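Local coordinates for naphthalene dioxygenase small subunit (Rhodococcus sp., PDB 2B1X), which serves as the small (beta) subunit of a Rieske non-heme iron oxygenase, naphthalene 1,2-dioxygenase, in which it probably plays a mainly structural part, at residues B[42-47]-B[154-159]; B[46-51]-B[59-64]; B[114-119]-B[135-140]; B[121-126]-B[167-172]. One frame throughout, in Å; residues are numbered along the deposited sequence.

Contact 1 (B[42-47]-B[154-159])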
loop_
_atom_site.group_PDB
_atom_site.type_symbol
_atom_site.label_atom_id
_atom_site.label_comp_id
_atom_site.label_asym_id
_atom_site.label_seq_id
_atom_site.Cartn_x
_atom_site.Cartn_y
_atom_site.Cartn_z
ATOM N N LEU B 42 10.348 -13.717 -34.604
ATOM C CA LEU B 42 9.698 -13.289 -33.345
ATOM C C LEU B 42 9.157 -11.872 -33.429
ATOM O O LEU B 42 9.837 -10.959 -33.929
ATOM C CB LEU B 42 10.646 -13.404 -32.135
ATOM C CG LEU B 42 10.148 -12.793 -30.802
ATOM C CD1 LEU B 42 9.138 -13.716 -30.116
ATOM C CD2 LEU B 42 11.293 -12.477 -29.833
ATOM N N SER B 43 7.929 -11.710 -32.945
ATOM C CA SER B 43 7.371 -10.408 -32.582
ATOM C C SER B 43 6.890 -10.438 -31.129
ATOM O O SER B 43 6.017 -11.246 -30.761
ATOM C CB SER B 43 6.212 -10.031 -33.514
ATOM O OG SER B 43 5.578 -8.866 -33.026
ATOM N N TYR B 44 7.489 -9.589 -30.293
ATOM C CA TYR B 44 7.174 -9.537 -28.882
ATOM C C TYR B 44 6.739 -8.121 -28.572
ATOM O O TYR B 44 7.567 -7.211 -28.617
ATOM C CB TYR B 44 8.394 -9.936 -28.020
ATOM C CG TYR B 44 8.101 -10.074 -26.535
ATOM C CD1 TYR B 44 7.977 -11.332 -25.939
ATOM C CD2 TYR B 44 7.954 -8.955 -25.726
ATOM C CE1 TYR B 44 7.716 -11.465 -24.590
ATOM C CE2 TYR B 44 7.668 -9.072 -24.373
ATOM C CZ TYR B 44 7.549 -10.333 -23.810
ATOM O OH TYR B 44 7.269 -10.443 -22.464
ATOM N N VAL B 45 5.446 -7.919 -28.291
ATOM C CA VAL B 45 4.975 -6.544 -27.992
ATOM C C VAL B 45 4.108 -6.350 -26.748
ATOM O O VAL B 45 3.281 -7.196 -26.409
ATOM C CB VAL B 45 4.403 -5.752 -29.247
ATOM C CG1 VAL B 45 4.742 -6.444 -30.595
ATOM C CG2 VAL B 45 2.938 -5.396 -29.117
ATOM N N VAL B 46 4.341 -5.225 -26.080
ATOM C CA VAL B 46 3.564 -4.786 -24.914
ATOM C C VAL B 46 2.956 -3.425 -25.256
ATOM O O VAL B 46 3.651 -2.412 -25.241
ATOM C CB VAL B 46 4.477 -4.674 -23.674
ATOM C CG1 VAL B 46 3.681 -4.289 -22.412
ATOM C CG2 VAL B 46 5.276 -5.993 -23.487
ATOM N N PRO B 47 1.678 -3.401 -25.610
ATOM C CA PRO B 47 0.997 -2.157 -25.979
ATOM C C PRO B 47 0.726 -1.216 -24.823
ATOM O O PRO B 47 0.677 -1.625 -23.657
ATOM C CB PRO B 47 -0.348 -2.648 -26.541
ATOM C CG PRO B 47 -0.103 -4.049 -26.880
ATOM C CD PRO B 47 0.812 -4.575 -25.818
ATOM N N ARG B 154 4.180 -12.923 -29.340
ATOM C CA ARG B 154 3.501 -12.711 -28.078
ATOM C C ARG B 154 3.089 -11.252 -27.974
ATOM O O ARG B 154 3.904 -10.340 -28.239
ATOM C CB ARG B 154 4.387 -13.096 -26.894
ATOM C CG ARG B 154 3.782 -12.665 -25.547
ATOM C CD ARG B 154 4.460 -13.269 -24.322
ATOM N NE ARG B 154 4.148 -14.696 -24.207
ATOM C CZ ARG B 154 4.915 -15.573 -23.580
ATOM N NH1 ARG B 154 6.065 -15.175 -23.059
ATOM N NH2 ARG B 154 4.550 -16.845 -23.510
ATOM N N VAL B 155 1.833 -11.042 -27.584
ATOM C CA VAL B 155 1.353 -9.724 -27.191
ATOM C C VAL B 155 0.966 -9.780 -25.707
ATOM O O VAL B 155 0.098 -10.587 -25.310
ATOM C CB VAL B 155 0.101 -9.334 -28.032
ATOM C CG1 VAL B 155 -0.510 -8.002 -27.553
ATOM C CG2 VAL B 155 0.393 -9.307 -29.532
ATOM N N VAL B 156 1.586 -8.933 -24.884
ATOM C CA VAL B 156 1.226 -8.853 -23.460
ATOM C C VAL B 156 0.400 -7.610 -23.268
ATOM O O VAL B 156 0.926 -6.514 -23.320
ATOM C CB VAL B 156 2.452 -8.810 -22.512
ATOM C CG1 VAL B 156 2.019 -8.889 -21.030
ATOM C CG2 VAL B 156 3.429 -9.975 -22.807
ATOM N N LEU B 157 -0.908 -7.796 -23.084
ATOM C CA LEU B 157 -1.815 -6.699 -22.754
ATOM C C LEU B 157 -2.053 -6.565 -21.238
ATOM O O LEU B 157 -2.783 -7.363 -20.629
ATOM C CB LEU B 157 -3.159 -6.922 -23.435
ATOM C CG LEU B 157 -3.944 -5.681 -23.864
ATOM C CD1 LEU B 157 -3.090 -4.624 -24.574
ATOM C CD2 LEU B 157 -5.199 -6.080 -24.741
ATOM N N LEU B 158 -1.473 -5.541 -20.632
ATOM C CA LEU B 158 -1.592 -5.383 -19.182
ATOM C C LEU B 158 -2.908 -4.718 -18.818
ATOM O O LEU B 158 -3.393 -3.851 -19.551
ATOM C CB LEU B 158 -0.407 -4.587 -18.617
ATOM C CG LEU B 158 0.984 -5.178 -18.938
ATOM C CD1 LEU B 158 2.091 -4.135 -18.656
ATOM C CD2 LEU B 158 1.227 -6.443 -18.095
ATOM N N ASP B 159 -3.469 -5.114 -17.674
ATOM C CA ASP B 159 -4.642 -4.455 -17.066
ATOM C C ASP B 159 -4.356 -3.153 -16.349
ATOM O O ASP B 159 -4.876 -2.901 -15.246
ATOM C CB ASP B 159 -5.322 -5.440 -16.130
ATOM C CG ASP B 159 -5.553 -6.763 -16.820
ATOM O OD1 ASP B 159 -6.077 -6.707 -17.966
ATOM O OD2 ASP B 159 -5.159 -7.862 -16.366
HETATM O O HOH W 1 0.102 -3.930 -22.465
#

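Contact 2 (B[46-51]-B[59-64])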
loop_
_atom_site.group_PDB
_atom_site.type_symbol
_atom_site.label_atom_id
_atom_site.label_comp_id
_atom_site.label_asym_id
_atom_site.label_seq_id
_atom_site.Cartn_x
_atom_site.Cartn_y
_atom_site.Cartn_z
ATOM N N VAL B 46 4.341 -5.225 -26.080
ATOM C CA VAL B 46 3.564 -4.786 -24.914
ATOM C C VAL B 46 2.956 -3.425 -25.256
ATOM O O VAL B 46 3.651 -2.412 -25.241
ATOM C CB VAL B 46 4.477 -4.674 -23.674
ATOM C CG1 VAL B 46 3.681 -4.289 -22.412
ATOM C CG2 VAL B 46 5.276 -5.993 -23.487
ATOM N N PRO B 47 1.678 -3.401 -25.610
ATOM C CA PRO B 47 0.997 -2.157 -25.979
ATOM C C PRO B 47 0.726 -1.216 -24.823
ATOM O O PRO B 47 0.677 -1.625 -23.657
ATOM C CB PRO B 47 -0.348 -2.648 -26.541
ATOM C CG PRO B 47 -0.103 -4.049 -26.880
ATOM C CD PRO B 47 0.812 -4.575 -25.818
ATOM N N ILE B 48 0.525 0.052 -25.170
ATOM C CA ILE B 48 0.075 1.065 -24.228
ATOM C C ILE B 48 -1.437 1.108 -24.283
ATOM O O ILE B 48 -2.015 0.985 -25.367
ATOM C CB ILE B 48 0.664 2.460 -24.587
ATOM C CG1 ILE B 48 2.201 2.386 -24.616
ATOM C CG2 ILE B 48 0.202 3.514 -23.548
ATOM C CD1 ILE B 48 2.815 3.695 -25.032
ATOM N N ARG B 49 -2.064 1.273 -23.112
ATOM C CA ARG B 49 -3.500 1.480 -23.011
ATOM C C ARG B 49 -3.751 2.805 -22.298
ATOM O O ARG B 49 -2.961 3.201 -21.443
ATOM C CB ARG B 49 -4.132 0.366 -22.159
ATOM C CG ARG B 49 -4.074 -0.994 -22.812
ATOM C CD ARG B 49 -4.638 -2.110 -21.986
ATOM N NE ARG B 49 -6.076 -2.028 -22.058
ATOM C CZ ARG B 49 -6.937 -2.817 -21.432
ATOM N NH1 ARG B 49 -6.509 -3.814 -20.679
ATOM N NH2 ARG B 49 -8.239 -2.582 -21.576
ATOM N N VAL B 50 -4.862 3.456 -22.656
ATOM C CA VAL B 50 -5.343 4.657 -21.995
ATOM C C VAL B 50 -6.810 4.465 -21.585
ATOM O O VAL B 50 -7.556 3.799 -22.282
ATOM C CB VAL B 50 -5.166 5.927 -22.874
ATOM C CG1 VAL B 50 -3.632 6.205 -23.154
ATOM C CG2 VAL B 50 -5.916 5.805 -24.216
ATOM N N THR B 51 -7.211 5.064 -20.459
ATOM C CA THR B 51 -8.614 5.030 -20.034
ATOM C C THR B 51 -9.509 5.722 -21.070
ATOM O O THR B 51 -9.250 6.856 -21.474
ATOM C CB THR B 51 -8.788 5.730 -18.663
ATOM O OG1 THR B 51 -7.895 5.155 -17.696
ATOM C CG2 THR B 51 -10.206 5.460 -18.091
ATOM N N ASP B 59 -9.061 0.884 -26.572
ATOM C CA ASP B 59 -8.275 1.714 -25.687
ATOM C C ASP B 59 -6.769 1.470 -25.829
ATOM O O ASP B 59 -5.965 1.998 -25.042
ATOM C CB ASP B 59 -8.766 1.607 -24.230
ATOM C CG ASP B 59 -8.562 0.219 -23.605
ATOM O OD1 ASP B 59 -7.805 -0.622 -24.124
ATOM O OD2 ASP B 59 -9.120 -0.103 -22.530
ATOM N N VAL B 60 -6.408 0.695 -26.857
ATOM C CA VAL B 60 -5.007 0.373 -27.154
ATOM C C VAL B 60 -4.411 1.429 -28.079
ATOM O O VAL B 60 -4.977 1.729 -29.117
ATOM C CB VAL B 60 -4.854 -1.018 -27.824
ATOM C CG1 VAL B 60 -3.382 -1.250 -28.266
ATOM C CG2 VAL B 60 -5.274 -2.134 -26.860
ATOM N N VAL B 61 -3.254 1.969 -27.686
ATOM C CA VAL B 61 -2.576 3.019 -28.434
ATOM C C VAL B 61 -2.012 2.518 -29.785
ATOM O O VAL B 61 -1.426 1.435 -29.889
ATOM C CB VAL B 61 -1.474 3.690 -27.567
ATOM C CG1 VAL B 61 -0.633 4.642 -28.402
ATOM C CG2 VAL B 61 -2.109 4.448 -26.375
ATOM N N GLU B 62 -2.234 3.311 -30.826
ATOM C CA GLU B 62 -1.695 3.023 -32.140
ATOM C C GLU B 62 -0.359 3.756 -32.344
ATOM O O GLU B 62 -0.242 4.958 -32.047
ATOM C CB GLU B 62 -2.711 3.375 -33.240
ATOM C CG GLU B 62 -3.994 2.556 -33.130
ATOM C CD GLU B 62 -5.046 2.902 -34.174
ATOM O OE1 GLU B 62 -4.750 3.687 -35.110
ATOM O OE2 GLU B 62 -6.184 2.384 -34.051
ATOM N N GLY B 63 0.644 3.016 -32.805
ATOM C CA GLY B 63 1.899 3.606 -33.257
ATOM C C GLY B 63 2.988 3.668 -32.200
ATOM O O GLY B 63 4.148 3.876 -32.529
ATOM N N MET B 64 2.607 3.482 -30.938
ATOM C CA MET B 64 3.513 3.549 -29.789
ATOM C C MET B 64 3.215 2.390 -28.874
ATOM O O MET B 64 2.091 1.884 -28.810
ATOM C CB MET B 64 3.362 4.876 -29.030
ATOM C CG MET B 64 4.499 5.191 -28.022
ATOM S SD MET B 64 6.237 5.052 -28.607
ATOM C CE MET B 64 6.066 6.010 -30.049
HETATM O O HOH W 2 0.173 0.153 -28.083
#

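Contact 3 (B[114-119]-B[135-140])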
loop_
_atom_site.group_PDB
_atom_site.type_symbol
_atom_site.label_atom_id
_atom_site.label_comp_id
_atom_site.label_asym_id
_atom_site.label_seq_id
_atom_site.Cartn_x
_atom_site.Cartn_y
_atom_site.Cartn_z
ATOM N N LYS B 114 -2.687 -20.851 -31.406
ATOM C CA LYS B 114 -2.980 -19.603 -30.708
ATOM C C LYS B 114 -3.201 -19.913 -29.226
ATOM O O LYS B 114 -4.119 -20.654 -28.839
ATOM C CB LYS B 114 -4.189 -18.877 -31.319
ATOM C CG LYS B 114 -4.066 -18.588 -32.829
ATOM C CD LYS B 114 -5.281 -17.793 -33.382
ATOM C CE LYS B 114 -5.068 -17.407 -34.860
ATOM N NZ LYS B 114 -6.373 -17.100 -35.551
ATOM N N VAL B 115 -2.329 -19.362 -28.398
ATOM C CA VAL B 115 -2.291 -19.721 -27.008
ATOM C C VAL B 115 -2.448 -18.449 -26.190
ATOM O O VAL B 115 -1.660 -17.526 -26.335
ATOM C CB VAL B 115 -0.991 -20.465 -26.661
ATOM C CG1 VAL B 115 -0.965 -20.855 -25.194
ATOM C CG2 VAL B 115 -0.847 -21.701 -27.567
ATOM N N THR B 116 -3.493 -18.431 -25.374
ATOM C CA THR B 116 -3.872 -17.281 -24.545
ATOM C C THR B 116 -3.836 -17.664 -23.061
ATOM O O THR B 116 -4.460 -18.646 -22.648
ATOM C CB THR B 116 -5.286 -16.784 -24.919
ATOM O OG1 THR B 116 -5.383 -16.623 -26.337
ATOM C CG2 THR B 116 -5.500 -15.375 -24.398
ATOM N N SER B 117 -3.076 -16.907 -22.279
ATOM C CA SER B 117 -3.011 -17.162 -20.835
ATOM C C SER B 117 -3.108 -15.892 -20.014
ATOM O O SER B 117 -2.714 -14.825 -20.485
ATOM C CB SER B 117 -1.736 -17.935 -20.493
ATOM O OG SER B 117 -0.587 -17.368 -21.114
ATOM N N ASN B 118 -3.644 -16.008 -18.788
ATOM C CA ASN B 118 -3.574 -14.925 -17.813
ATOM C C ASN B 118 -2.238 -14.946 -17.085
ATOM O O ASN B 118 -1.739 -16.015 -16.714
ATOM C CB ASN B 118 -4.742 -15.029 -16.835
ATOM C CG ASN B 118 -6.030 -14.645 -17.485
ATOM O OD1 ASN B 118 -6.030 -14.215 -18.659
ATOM N ND2 ASN B 118 -7.133 -14.837 -16.786
ATOM N N LEU B 119 -1.634 -13.775 -16.921
ATOM C CA LEU B 119 -0.322 -13.690 -16.294
ATOM C C LEU B 119 -0.459 -12.767 -15.127
ATOM O O LEU B 119 -0.932 -11.627 -15.281
ATOM C CB LEU B 119 0.763 -13.149 -17.247
ATOM C CG LEU B 119 2.080 -12.714 -16.569
ATOM C CD1 LEU B 119 2.906 -13.886 -16.002
ATOM C CD2 LEU B 119 2.930 -11.890 -17.543
ATOM N N SER B 135 -0.430 -7.447 -13.942
ATOM C CA SER B 135 -1.470 -8.402 -14.354
ATOM C C SER B 135 -1.770 -8.181 -15.823
ATOM O O SER B 135 -1.748 -7.055 -16.291
ATOM C CB SER B 135 -2.744 -8.183 -13.571
ATOM O OG SER B 135 -3.812 -8.919 -14.179
ATOM N N GLY B 136 -2.073 -9.228 -16.563
ATOM C CA GLY B 136 -2.359 -9.021 -17.986
ATOM C C GLY B 136 -2.722 -10.278 -18.717
ATOM O O GLY B 136 -2.692 -11.376 -18.149
ATOM N N GLU B 137 -3.021 -10.127 -19.999
ATOM C CA GLU B 137 -3.282 -11.267 -20.827
ATOM C C GLU B 137 -2.227 -11.385 -21.920
ATOM O O GLU B 137 -1.885 -10.405 -22.576
ATOM C CB GLU B 137 -4.691 -11.201 -21.406
ATOM C CG GLU B 137 -5.100 -12.485 -22.107
ATOM C CD GLU B 137 -6.557 -12.465 -22.546
ATOM O OE1 GLU B 137 -6.915 -11.616 -23.396
ATOM O OE2 GLU B 137 -7.348 -13.300 -22.040
ATOM N N ARG B 138 -1.691 -12.588 -22.082
ATOM C CA ARG B 138 -0.722 -12.874 -23.139
ATOM C C ARG B 138 -1.422 -13.658 -24.205
ATOM O O ARG B 138 -2.066 -14.672 -23.912
ATOM C CB ARG B 138 0.466 -13.686 -22.614
ATOM C CG ARG B 138 1.039 -13.164 -21.296
ATOM C CD ARG B 138 2.320 -13.905 -20.898
ATOM N NE ARG B 138 2.010 -15.324 -20.748
ATOM C CZ ARG B 138 2.884 -16.266 -20.405
ATOM N NH1 ARG B 138 4.146 -15.952 -20.134
ATOM N NH2 ARG B 138 2.464 -17.530 -20.309
ATOM N N THR B 139 -1.328 -13.154 -25.430
ATOM C CA THR B 139 -1.762 -13.863 -26.614
ATOM C C THR B 139 -0.548 -14.209 -27.454
ATOM O O THR B 139 0.157 -13.305 -27.905
ATOM C CB THR B 139 -2.783 -12.993 -27.398
ATOM O OG1 THR B 139 -3.849 -12.656 -26.496
ATOM C CG2 THR B 139 -3.494 -13.800 -28.492
ATOM N N ASP B 140 -0.323 -15.517 -27.657
ATOM C CA ASP B 140 0.877 -16.054 -28.297
ATOM C C ASP B 140 0.534 -16.831 -29.572
ATOM O O ASP B 140 -0.584 -17.342 -29.756
ATOM C CB ASP B 140 1.666 -17.017 -27.390
ATOM C CG ASP B 140 2.020 -16.431 -26.034
ATOM O OD1 ASP B 140 1.996 -15.177 -25.852
ATOM O OD2 ASP B 140 2.317 -17.174 -25.056
HETATM O O HOH W 3 0.070 -17.280 -23.581
#

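Contact 4 (B[121-126]-B[167-172])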
loop_
_atom_site.group_PDB
_atom_site.type_symbol
_atom_site.label_atom_id
_atom_site.label_comp_id
_atom_site.label_asym_id
_atom_site.label_seq_id
_atom_site.Cartn_x
_atom_site.Cartn_y
_atom_site.Cartn_z
ATOM N N LEU B 121 2.380 -11.314 -12.660
ATOM C CA LEU B 121 3.823 -11.296 -12.442
ATOM C C LEU B 121 4.113 -10.599 -11.117
ATOM O O LEU B 121 3.704 -9.454 -10.938
ATOM C CB LEU B 121 4.507 -10.576 -13.597
ATOM C CG LEU B 121 6.033 -10.386 -13.445
ATOM C CD1 LEU B 121 6.803 -11.656 -13.588
ATOM C CD2 LEU B 121 6.541 -9.337 -14.386
ATOM N N TYR B 122 4.767 -11.319 -10.189
ATOM C CA TYR B 122 5.100 -10.811 -8.875
ATOM C C TYR B 122 6.556 -10.400 -8.878
ATOM O O TYR B 122 7.360 -11.077 -9.498
ATOM C CB TYR B 122 4.828 -11.895 -7.797
ATOM C CG TYR B 122 5.157 -11.488 -6.348
ATOM C CD1 TYR B 122 4.216 -10.902 -5.545
ATOM C CD2 TYR B 122 6.430 -11.720 -5.801
ATOM C CE1 TYR B 122 4.501 -10.555 -4.207
ATOM C CE2 TYR B 122 6.744 -11.348 -4.500
ATOM C CZ TYR B 122 5.793 -10.772 -3.715
ATOM O OH TYR B 122 6.130 -10.430 -2.449
ATOM N N ARG B 123 6.916 -9.295 -8.211
ATOM C CA ARG B 123 8.322 -8.800 -8.265
ATOM C C ARG B 123 8.785 -8.114 -6.967
ATOM O O ARG B 123 8.098 -7.243 -6.504
ATOM C CB ARG B 123 8.506 -7.838 -9.463
ATOM C CG ARG B 123 9.980 -7.346 -9.699
ATOM C CD ARG B 123 10.075 -6.062 -10.559
ATOM N NE ARG B 123 11.419 -5.833 -11.112
ATOM C CZ ARG B 123 11.715 -4.870 -11.979
ATOM N NH1 ARG B 123 10.775 -3.988 -12.348
ATOM N NH2 ARG B 123 12.959 -4.748 -12.439
ATOM N N THR B 124 9.923 -8.544 -6.381
ATOM C CA THR B 124 10.583 -7.790 -5.306
ATOM C C THR B 124 12.045 -7.530 -5.668
ATOM O O THR B 124 12.639 -8.289 -6.409
ATOM C CB THR B 124 10.529 -8.505 -3.917
ATOM O OG1 THR B 124 11.234 -9.754 -3.993
ATOM C CG2 THR B 124 9.082 -8.899 -3.503
ATOM N N ARG B 125 12.607 -6.480 -5.093
ATOM C CA ARG B 125 14.049 -6.170 -5.222
ATOM C C ARG B 125 14.624 -5.733 -3.885
ATOM O O ARG B 125 13.935 -5.053 -3.085
ATOM C CB ARG B 125 14.279 -5.047 -6.247
ATOM C CG ARG B 125 13.860 -5.359 -7.676
ATOM C CD ARG B 125 14.345 -4.310 -8.749
ATOM N NE ARG B 125 15.785 -4.027 -8.648
ATOM C CZ ARG B 125 16.751 -4.886 -8.926
ATOM N NH1 ARG B 125 16.451 -6.120 -9.311
ATOM N NH2 ARG B 125 18.040 -4.533 -8.767
ATOM N N GLY B 126 15.856 -6.150 -3.603
ATOM C CA GLY B 126 16.539 -5.695 -2.391
ATOM C C GLY B 126 15.845 -6.104 -1.112
ATOM O O GLY B 126 15.120 -7.090 -1.071
ATOM N N ASN B 167 10.375 -0.310 -14.079
ATOM C CA ASN B 167 10.907 -0.554 -15.422
ATOM C C ASN B 167 10.350 -1.885 -15.932
ATOM O O ASN B 167 9.805 -2.663 -15.164
ATOM C CB ASN B 167 12.464 -0.456 -15.519
ATOM C CG ASN B 167 13.228 -1.372 -14.523
ATOM O OD1 ASN B 167 12.771 -2.439 -14.170
ATOM N ND2 ASN B 167 14.433 -0.924 -14.083
ATOM N N LEU B 168 10.462 -2.147 -17.224
ATOM C CA LEU B 168 10.122 -3.456 -17.724
ATOM C C LEU B 168 11.400 -4.174 -18.064
ATOM O O LEU B 168 11.709 -4.442 -19.228
ATOM C CB LEU B 168 9.154 -3.357 -18.915
ATOM C CG LEU B 168 7.733 -2.880 -18.590
ATOM C CD1 LEU B 168 6.918 -2.853 -19.903
ATOM C CD2 LEU B 168 7.026 -3.730 -17.553
ATOM N N ALA B 169 12.169 -4.441 -17.029
ATOM C CA ALA B 169 13.451 -5.122 -17.141
ATOM C C ALA B 169 13.283 -6.650 -17.239
ATOM O O ALA B 169 14.205 -7.362 -17.693
ATOM C CB ALA B 169 14.371 -4.731 -15.948
ATOM N N LEU B 170 12.104 -7.140 -16.853
ATOM C CA LEU B 170 11.783 -8.576 -16.861
ATOM C C LEU B 170 10.981 -8.958 -18.098
ATOM O O LEU B 170 10.058 -8.259 -18.483
ATOM C CB LEU B 170 10.970 -8.942 -15.586
ATOM C CG LEU B 170 11.586 -8.740 -14.179
ATOM C CD1 LEU B 170 10.576 -9.059 -13.068
ATOM C CD2 LEU B 170 12.862 -9.588 -14.008
ATOM N N ILE B 171 11.323 -10.072 -18.727
ATOM C CA ILE B 171 10.507 -10.632 -19.776
ATOM C C ILE B 171 9.225 -11.283 -19.203
ATOM O O ILE B 171 9.282 -12.020 -18.200
ATOM C CB ILE B 171 11.343 -11.629 -20.615
ATOM C CG1 ILE B 171 12.542 -10.903 -21.256
ATOM C CG2 ILE B 171 10.473 -12.263 -21.682
ATOM C CD1 ILE B 171 13.581 -11.846 -21.888
ATOM N N MET B 172 8.078 -10.992 -19.826
ATOM C CA MET B 172 6.779 -11.460 -19.347
ATOM C C MET B 172 6.247 -12.632 -20.199
ATOM O O MET B 172 6.364 -12.670 -21.433
ATOM C CB MET B 172 5.775 -10.309 -19.372
ATOM C CG MET B 172 6.011 -9.267 -18.301
ATOM S SD MET B 172 5.328 -7.646 -18.659
ATOM C CE MET B 172 6.399 -7.106 -19.936
ATOM O OXT MET B 172 5.659 -13.610 -19.697
#

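Contact 1 (B[42-47]-B[154-159])
The phenol ring of Y44 and the guanidinium of R154 stand side by side and point the same way, with their planes 73° apart. Y44 CE1 sits at the rim of the guanidinium, near its plane, and meets the aliphatic part of the arginine at R154 CD, 3.7 Å away. That methylene and a methyl of V156 both come to the ring obliquely, V156 CG2 lying 3.9 Å from Y44 OH. CG is anti to the backbone N in both residues (Y44 chi1 -173°), which starts the two side chains off alike. Both polar ends have partners outside the two strands: the tyrosine hydroxyl bonds to the C-terminal M172, and R154 forms salt bridges to D140 and E22 that should hold its guanidinium against rotation. The backbones are neighbouring parallel strands, 12° apart, in the mixed sheet of this NTF2-like fold. R154 N donates to S43 O, V45 N to R154 O and V156 N to V45 O. Further along, V46 CG2 rests 4.1 Å from V156 CB, while CG1 of V46 reaches L158 CD1. P47 has no N-H to continue the pattern, and its CD sits 3.2 Å from V156 O. A water bridges instead, donating to V156 O at 2.8 Å and to P47 O, and accepting from L158 N. The P47 ring crosses the side chains of V155 and L157 at about a right angle, its CG 3.8 Å from L157 CD1 and 4.0 Å from V155 CG1. An alanine here would probably open a gap beside V155 CG1 and leave L157 CD1 only this residue's CB.

Contact 2 (B[46-51]-B[59-64])
D59 OD1 is gripped twice by R49: NE donates to it at 3.0 Å, coming from above the carboxylate plane by 38°, and R49 NH2 adds a weak bond. The other oxygen has the shorter partner, R49 NH2 to D59 OD2 at 2.8 Å, on the syn lone pair. It is a side-on salt bridge with the guanidinium and carboxylate planes 50° apart. The arginine chain bends at chi3 (77°), which brings NE round to the acid. A methionine in place of R49 would probably leave the D59 carboxylate without its countercharge and free to turn.

The backbones pair antiparallel over a short span, strand 60-61 being weakly bonded. R49 and V60 form a non-hydrogen-bonded pair, flanked by V61 N to I48 O at 2.8 Å and V50 N to D59 O at 3.0 Å. Past V61 the chain turns a corner at E62 and G63, and a water fastens the return, accepting from I48 N and donating to V61 O and M64 O. I48 spans the corner: its CG2 lies 3.8 Å from V61 CG2 before it, and its CD1 3.7 Å from M64 CG after it. V50 CG1 meets the same methyl, V61 CG2, at 4.0 Å, the two side chains crossing at about a right angle.

The short strand 60-61 lies against strand 42-49. L157 of strand 148-158 packs against P47, R49 and V60, the large subunit packs on V50, V61 and M64, and R94 of a second copy of this protein lies against R49.

Contact 3 (B[114-119]-B[135-140])
Strands 114-119 and 135-140 run antiparallel at 169°, with hydrogen-bonded pairs V115-D140, S117-R138 and L119-G136 alternating with the non-hydrogen-bonded pairs T116-T139 and N118-E137. On the S117 side, R138 lays the edge of its guanidinium against the serine: NH2 donates to S117 OG at 3.2 Å, with the oxygen in the guanidinium plane, and NE adds a weak bond. S117 OG meets that edge from a position between its own backbone N and carbonyl carbon (chi1 47°). A water 2.6 Å from S117 OG is a further partner. R138 CD lies 4.0 Å from L119 CD2, while NH1 of R138 forms a salt bridge to the C-terminal carboxylate of M172. On the opposite side T116 CG2 rests against the E137 carboxylate, 3.6 Å from E137 CD, and lies 3.8 Å from T139 OG1. E137 has its salt bridge with R103, and N118 OD1 takes a hydrogen bond from R96 of a second copy of this protein. Helix 10-27 packs on V115 and R138, while N118 and S135 pack against that second copy. This is a long beta hairpin, 112-124 with 132-145, in the sheet of the NTF2-like fold.

Contact 4 (B[121-126]-B[167-172])
R123 and N167 meet at about a right angle where the C-terminal tail lies against strand 112-124 of the NTF2-like sheet. The arginine is extended from CG to NE and ends in an end-on grip: NH1 and NH2 both donate to the single atom N167 OD1, which lies in the guanidinium plane. R123 NH2 makes the shorter bond, 2.9 Å to N167 OD1, in the carbonyl plane; R123 NH1, 3.1 Å from N167 OD1, is tilted 31° out of it. NH1 also makes a weak bond to N167 O. The amide is turned 41° from the guanidinium, and N167 CG sits between the backbone N and the carbonyl carbon (chi1 55°), which starts the amide off toward the arginine. With E89 as its salt-bridge partner and S93 and T165 as further hydrogen-bond partners, the R123 head is probably well fixed in rotation.

L170 slants across R123. Its CG lies over one face of the guanidinium, and its CD1 touches the arginine chain, 3.8 Å from R123 CG. Two residues earlier on the strand, L121 CD2 meets M172 CG at 4.0 Å, the two side chains crossing at about a right angle, and the same L121 methyl is 4.3 Å from L170 CD1. N167 ND2 reaches beyond the chain to Q370 of the naphthalene dioxygenase large subunit. At the far end of the arginine, R123 NH2 also has the A169 CB methyl 3.8 Å away.

All four contacts reach one mixed sheet, and the C-terminal M172 of contact 4 touches the other three. M172 O lies 2.6 Å from Y44 OH of contact 1, a hydrogen bond, and M172 OXT 2.8 Å from R138 NH1 of contact 3, a salt bridge; M172 CE lies 3.9 Å from CG2 of V46, which contacts 1 and 2 share. Contacts 1 and 3, centres about 9 Å apart, are joined by the salt bridge R154 NH2 to D140 OD2, 2.7 Å. The centre of contact 2 lies about 17 Å from that of contact 3. In this family the metal centres belong to the large subunit, which contacts 2 and 4 both touch.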